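Local coordinates for formylmethanofuran--tetrahydromethanopterin formyltransferase (Methanosarcina barkeri, PDB 1M5S), which catalyses the reversible transfer of a formyl group from formylmethanofuran to tetrahydromethanopterin, a step of methanogenesis from carbon dioxide, at residues V47-R58 / V72-K80. Numbering follows the deposited sequence.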
ATOM      1  N   VAL A  47     -16.667 -20.963   6.217  1.00 48.49           N
ATOM      2  CA  VAL A  47     -16.650 -21.957   7.311  1.00 57.03           C
ATOM      3  C   VAL A  47     -16.954 -23.368   6.808  1.00 61.01           C
ATOM      4  O   VAL A  47     -16.921 -24.340   7.565  1.00 62.21           O
ATOM      5  CB  VAL A  47     -17.686 -21.627   8.430  1.00 58.69           C
ATOM      6  CG1 VAL A  47     -17.202 -20.472   9.280  1.00 56.65           C
ATOM      7  CG2 VAL A  47     -19.040 -21.298   7.824  1.00 56.91           C
ATOM      8  N   ILE A  48     -17.215 -23.473   5.513  1.00 59.09           N
ATOM      9  CA  ILE A  48     -17.609 -24.725   4.911  1.00 61.87           C
ATOM     10  C   ILE A  48     -16.356 -25.525   4.470  1.00 62.24           C
ATOM     11  O   ILE A  48     -16.469 -26.653   3.973  1.00 65.02           O
ATOM     12  CB  ILE A  48     -18.613 -24.434   3.744  1.00 62.97           C
ATOM     13  CG1 ILE A  48     -19.978 -25.044   4.076  1.00 66.59           C
ATOM     14  CG2 ILE A  48     -18.071 -24.926   2.402  1.00 64.88           C
ATOM     15  CD1 ILE A  48     -21.058 -24.024   4.383  1.00 58.22           C
ATOM     16  N   MET A  49     -15.176 -24.986   4.797  1.00 55.25           N
ATOM     17  CA  MET A  49     -13.886 -25.655   4.573  1.00 53.40           C
ATOM     18  C   MET A  49     -12.661 -24.900   5.132  1.00 49.92           C
ATOM     19  O   MET A  49     -11.517 -25.360   5.005  1.00 47.99           O
ATOM     20  CB  MET A  49     -13.673 -25.912   3.083  1.00 58.90           C
ATOM     21  CG  MET A  49     -13.840 -27.355   2.658  1.00 66.97           C
ATOM     22  SD  MET A  49     -12.902 -27.720   1.173  1.00 79.65           S
ATOM     23  CE  MET A  49     -11.461 -28.589   1.895  1.00 67.74           C
ATOM     24  N   CYS A  50     -12.900 -23.696   5.651  1.00 47.63           N
ATOM     25  CA  CYS A  50     -11.890 -22.924   6.371  1.00 44.86           C
ATOM     26  C   CYS A  50     -12.199 -22.992   7.866  1.00 41.76           C
ATOM     27  O   CYS A  50     -13.357 -23.205   8.248  1.00 40.82           O
ATOM     28  CB  CYS A  50     -11.908 -21.458   5.918  1.00 42.12           C
ATOM     29  SG  CYS A  50     -11.160 -21.135   4.293  1.00 37.85           S
ATOM     30  N   PRO A  51     -11.173 -22.810   8.718  1.00 39.51           N
ATOM     31  CA  PRO A  51     -11.384 -22.776  10.179  1.00 38.92           C
ATOM     32  C   PRO A  51     -12.457 -21.774  10.627  1.00 39.25           C
ATOM     33  O   PRO A  51     -13.139 -21.990  11.634  1.00 41.56           O
ATOM     34  CB  PRO A  51     -10.004 -22.427  10.738  1.00 35.22           C
ATOM     35  CG  PRO A  51      -9.044 -22.972   9.713  1.00 34.79           C
ATOM     36  CD  PRO A  51      -9.735 -22.781   8.377  1.00 36.61           C
ATOM     37  N   ALA A  52     -12.598 -20.672   9.896  1.00 34.28           N
ATOM     38  CA  ALA A  52     -13.617 -19.672  10.208  1.00 30.33           C
ATOM     39  C   ALA A  52     -13.961 -18.833   8.986  1.00 21.84           C
ATOM     40  O   ALA A  52     -13.455 -19.070   7.886  1.00 27.31           O
ATOM     41  CB  ALA A  52     -13.141 -18.766  11.343  1.00 32.61           C
ATOM     42  N   GLU A  53     -14.919 -17.931   9.172  1.00 25.37           N
ATOM     43  CA  GLU A  53     -15.180 -16.868   8.212  1.00 29.42           C
ATOM     44  C   GLU A  53     -14.832 -15.554   8.886  1.00 24.17           C
ATOM     45  O   GLU A  53     -15.423 -15.200   9.905  1.00 26.60           O
ATOM     46  CB  GLU A  53     -16.654 -16.862   7.805  1.00 32.08           C
ATOM     47  CG  GLU A  53     -16.939 -17.550   6.486  1.00 37.70           C
ATOM     48  CD  GLU A  53     -18.427 -17.812   6.265  1.00 32.16           C
ATOM     49  OE1 GLU A  53     -19.251 -16.928   6.592  1.00 38.28           O
ATOM     50  OE2 GLU A  53     -18.769 -18.911   5.774  1.00 40.44           O
ATOM     51  N   ALA A  54     -13.876 -14.827   8.322  1.00 27.98           N
ATOM     52  CA  ALA A  54     -13.351 -13.650   8.993  1.00 24.01           C
ATOM     53  C   ALA A  54     -12.964 -12.553   8.009  1.00 18.71           C
ATOM     54  O   ALA A  54     -12.745 -12.800   6.821  1.00 22.31           O
ATOM     55  CB  ALA A  54     -12.153 -14.042   9.852  1.00 20.86           C
ATOM     56  N   GLY A  55     -12.877 -11.332   8.515  1.00 22.41           N
ATOM     57  CA  GLY A  55     -12.450 -10.234   7.676  1.00 21.47           C
ATOM     58  C   GLY A  55     -12.458  -8.910   8.402  1.00 21.40           C
ATOM     59  O   GLY A  55     -12.930  -8.791   9.542  1.00 17.39           O
ATOM     60  N   ILE A  56     -11.945  -7.898   7.719  1.00 13.57           N
ATOM     61  CA  ILE A  56     -11.897  -6.561   8.273  1.00 17.55           C
ATOM     62  C   ILE A  56     -13.235  -5.873   8.028  1.00 12.03           C
ATOM     63  O   ILE A  56     -13.775  -5.910   6.928  1.00 18.64           O
ATOM     64  CB  ILE A  56     -10.738  -5.764   7.641  1.00 16.83           C
ATOM     65  CG1 ILE A  56      -9.405  -6.321   8.144  1.00 16.72           C
ATOM     66  CG2 ILE A  56     -10.869  -4.270   7.970  1.00 20.80           C
ATOM     67  CD1 ILE A  56      -8.246  -5.961   7.279  1.00 25.43           C
ATOM     68  N   GLU A  57     -13.800  -5.324   9.096  1.00 21.31           N
ATOM     69  CA  GLU A  57     -15.095  -4.655   9.046  1.00 21.23           C
ATOM     70  C   GLU A  57     -14.891  -3.210   8.605  1.00 20.05           C
ATOM     71  O   GLU A  57     -15.545  -2.722   7.683  1.00 21.57           O
ATOM     72  CB  GLU A  57     -15.747  -4.714  10.438  1.00 21.28           C
ATOM     73  CG  GLU A  57     -17.081  -3.995  10.555  1.00 22.25           C
ATOM     74  CD  GLU A  57     -17.568  -3.887  11.974  1.00 21.35           C
ATOM     75  OE1 GLU A  57     -17.506  -4.895  12.701  1.00 20.82           O
ATOM     76  OE2 GLU A  57     -17.997  -2.782  12.368  1.00 23.97           O
ATOM     77  N   ARG A  58     -13.978  -2.536   9.286  1.00 18.64           N
ATOM     78  CA  ARG A  58     -13.635  -1.138   8.999  1.00 21.59           C
ATOM     79  C   ARG A  58     -12.512  -0.666   9.923  1.00 22.56           C
ATOM     80  O   ARG A  58     -12.265  -1.259  10.984  1.00 14.24           O
ATOM     81  CB  ARG A  58     -14.857  -0.243   9.219  1.00 23.16           C
ATOM     82  CG  ARG A  58     -15.301  -0.186  10.683  1.00 29.16           C
ATOM     83  CD  ARG A  58     -15.728   1.216  11.126  1.00 35.58           C
ATOM     84  NE  ARG A  58     -16.358   1.235  12.455  1.00 38.93           N
ATOM     85  CZ  ARG A  58     -16.057   2.122  13.414  1.00 30.19           C
ATOM     86  NH1 ARG A  58     -15.134   3.072  13.209  1.00 26.94           N
ATOM     87  NH2 ARG A  58     -16.630   2.141  14.625  1.00 32.25           N
ATOM     88  N   VAL A  72      -8.299  -1.498  13.950  1.00 17.70           N
ATOM     89  CA  VAL A  72      -9.094  -2.179  12.926  1.00 15.53           C
ATOM     90  C   VAL A  72     -10.093  -3.099  13.635  1.00 16.09           C
ATOM     91  O   VAL A  72      -9.705  -3.895  14.493  1.00 17.54           O
ATOM     92  CB  VAL A  72      -8.220  -3.058  11.984  1.00 18.46           C
ATOM     93  CG1 VAL A  72      -9.082  -3.670  10.897  1.00 24.03           C
ATOM     94  CG2 VAL A  72      -7.103  -2.236  11.362  1.00 16.40           C
ATOM     95  N   TYR A  73     -11.375  -2.938  13.314  1.00 22.74           N
ATOM     96  CA  TYR A  73     -12.407  -3.882  13.741  1.00 21.98           C
ATOM     97  C   TYR A  73     -12.425  -5.084  12.814  1.00 21.14           C
ATOM     98  O   TYR A  73     -12.421  -4.934  11.589  1.00 20.11           O
ATOM     99  CB  TYR A  73     -13.789  -3.228  13.726  1.00 18.87           C
ATOM    100  CG  TYR A  73     -13.987  -2.183  14.793  1.00 19.16           C
ATOM    101  CD1 TYR A  73     -14.316  -2.544  16.098  1.00 22.78           C
ATOM    102  CD2 TYR A  73     -13.888  -0.826  14.488  1.00 23.62           C
ATOM    103  CE1 TYR A  73     -14.552  -1.577  17.067  1.00 23.57           C
ATOM    104  CE2 TYR A  73     -14.112   0.147  15.450  1.00 24.08           C
ATOM    105  CZ  TYR A  73     -14.448  -0.232  16.736  1.00 31.40           C
ATOM    106  OH  TYR A  73     -14.706   0.743  17.676  1.00 28.64           O
ATOM    107  N   VAL A  74     -12.343  -6.273  13.399  1.00 15.46           N
ATOM    108  CA  VAL A  74     -12.507  -7.504  12.639  1.00 16.24           C
ATOM    109  C   VAL A  74     -13.707  -8.291  13.169  1.00 18.73           C
ATOM    110  O   VAL A  74     -14.233  -7.992  14.245  1.00 22.21           O
ATOM    111  CB  VAL A  74     -11.229  -8.389  12.686  1.00 15.31           C
ATOM    112  CG1 VAL A  74     -10.072  -7.674  11.984  1.00 18.19           C
ATOM    113  CG2 VAL A  74     -10.860  -8.725  14.122  1.00 22.20           C
ATOM    114  N   GLN A  75     -14.265  -9.125  12.299  1.00 21.11           N
ATOM    115  CA  GLN A  75     -15.312 -10.051  12.686  1.00 21.16           C
ATOM    116  C   GLN A  75     -14.808 -11.445  12.387  1.00 22.33           C
ATOM    117  O   GLN A  75     -14.164 -11.667  11.364  1.00 22.71           O
ATOM    118  CB  GLN A  75     -16.598  -9.778  11.902  1.00 22.00           C
ATOM    119  CG  GLN A  75     -17.320  -8.510  12.315  1.00 25.97           C
ATOM    120  CD  GLN A  75     -18.607  -8.280  11.538  1.00 20.35           C
ATOM    121  OE1 GLN A  75     -19.131  -9.190  10.896  1.00 29.06           O
ATOM    122  NE2 GLN A  75     -19.133  -7.062  11.619  1.00 25.35           N
ATOM    123  N   ILE A  76     -14.896 -12.313  13.386  1.00 24.06           N
ATOM    124  CA  ILE A  76     -14.589 -13.717  13.194  1.00 24.08           C
ATOM    125  C   ILE A  76     -15.887 -14.482  13.418  1.00 29.10           C
ATOM    126  O   ILE A  76     -16.639 -14.176  14.343  1.00 26.39           O
ATOM    127  CB  ILE A  76     -13.496 -14.185  14.175  1.00 26.58           C
ATOM    128  CG1 ILE A  76     -12.190 -13.425  13.892  1.00 22.56           C
ATOM    129  CG2 ILE A  76     -13.262 -15.680  14.031  1.00 25.40           C
ATOM    130  CD1 ILE A  76     -11.193 -13.411  15.052  1.00 27.01           C
ATOM    131  N   CYS A  77     -16.233 -15.309  12.438  1.00 32.83           N
ATOM    132  CA  CYS A  77     -17.564 -15.902  12.335  1.00 32.41           C
ATOM    133  C   CYS A  77     -17.453 -17.418  12.304  1.00 32.52           C
ATOM    134  O   CYS A  77     -16.540 -17.978  11.680  1.00 31.45           O
ATOM    135  CB  CYS A  77     -18.265 -15.441  11.050  1.00 29.47           C
ATOM    136  SG  CYS A  77     -18.343 -13.650  10.782  1.00 30.97           S
ATOM    137  N   THR A  78     -18.460 -18.080  12.860  1.00 32.26           N
ATOM    138  CA  THR A  78     -18.484 -19.533  12.863  1.00 26.45           C
ATOM    139  C   THR A  78     -19.893 -20.025  13.241  1.00 27.46           C
ATOM    140  O   THR A  78     -20.705 -19.258  13.778  1.00 22.89           O
ATOM    141  CB  THR A  78     -17.396 -20.060  13.837  1.00 32.95           C
ATOM    142  OG1 THR A  78     -16.923 -21.339  13.399  1.00 48.39           O
ATOM    143  CG2 THR A  78     -17.936 -20.149  15.237  1.00 21.77           C
ATOM    144  N   PHE A  79     -20.234 -21.244  12.829  1.00 29.32           N
ATOM    145  CA  PHE A  79     -21.591 -21.748  13.045  1.00 38.32           C
ATOM    146  C   PHE A  79     -21.943 -21.950  14.514  1.00 38.57           C
ATOM    147  O   PHE A  79     -22.943 -21.414  14.984  1.00 37.54           O
ATOM    148  CB  PHE A  79     -21.823 -23.041  12.257  1.00 43.81           C
ATOM    149  CG  PHE A  79     -22.215 -22.807  10.825  1.00 52.57           C
ATOM    150  CD1 PHE A  79     -23.014 -21.716  10.483  1.00 53.03           C
ATOM    151  CD2 PHE A  79     -21.735 -23.633   9.810  1.00 54.04           C
ATOM    152  CE1 PHE A  79     -23.327 -21.441   9.151  1.00 56.26           C
ATOM    153  CE2 PHE A  79     -22.042 -23.372   8.471  1.00 55.22           C
ATOM    154  CZ  PHE A  79     -22.840 -22.270   8.141  1.00 57.10           C
ATOM    155  N   LYS A  80     -21.068 -22.625  15.254  1.00 44.66           N
ATOM    156  CA  LYS A  80     -21.296 -22.875  16.676  1.00 44.45           C
ATOM    157  C   LYS A  80     -20.452 -21.976  17.587  1.00 46.39           C
ATOM    158  O   LYS A  80     -19.276 -21.753  17.316  1.00 49.91           O
ATOM    159  CB  LYS A  80     -21.012 -24.345  16.987  1.00 50.11           C
ATOM    160  CG  LYS A  80     -22.223 -25.248  16.817  1.00 56.54           C
ATOM    161  CD  LYS A  80     -22.002 -26.307  15.748  1.00 63.82           C
ATOM    162  CE  LYS A  80     -23.271 -27.120  15.530  1.00 63.96           C
ATOM    163  NZ  LYS A  80     -24.457 -26.239  15.292  1.00 65.18           N
TER
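Glu53 and Cys77 start an antiparallel beta hairpin as a hydrogen-bonded pair, and Gly55 with Gln75 repeats the double N-H to O=C link two residues on. A beta bulge then shifts the register by one: Glu57 N and Arg58 O both bond to the backbone of Tyr73, and Glu57 still leans toward residues 72-78. The Glu57 chain leaves the backbone with CG anti to N (chi1 177°). Glu57 CB rests 3.5 Å from Tyr73 O. Glu57 CG passes 3.8 Å from Gln75 NE2, and Glu57 OE1 accepts a bond from that NE2 at 2.9 Å. The amide N-H points at OE1 in its own plane but arrives from above the carboxylate, the two flat groups being 71° apart. OE2 turns to Arg22 in a salt bridge and to Gly192 N, so both carboxylate oxygens are held. Arg58 runs beside Tyr73, pointing the same way; Tyr73 CE2 sits over one guanidinium face, 3.3 Å from Arg58 NH2, with the planes inclined by 39°. Arg58 NH1 forms a salt bridge with Glu64; with an alanine here, that carboxylate would probably lose its mate and the Tyr73 CE2 flank its guanidinium neighbour. Among Ala54, Ile56, Val72, Val74 and Ile76, packing is tightest where Ile56 CG2 meets Val72 CG1 at 3.5 Å. At the far end Val47 CG2 lies over the Phe79 ring in a CH-pi contact. Strand 71-78 pairs on with strand 12-26, helix 30-41 covers Ala54, Ile56 and Val72, and helix 81-95 packs on Ala52 and Thr78.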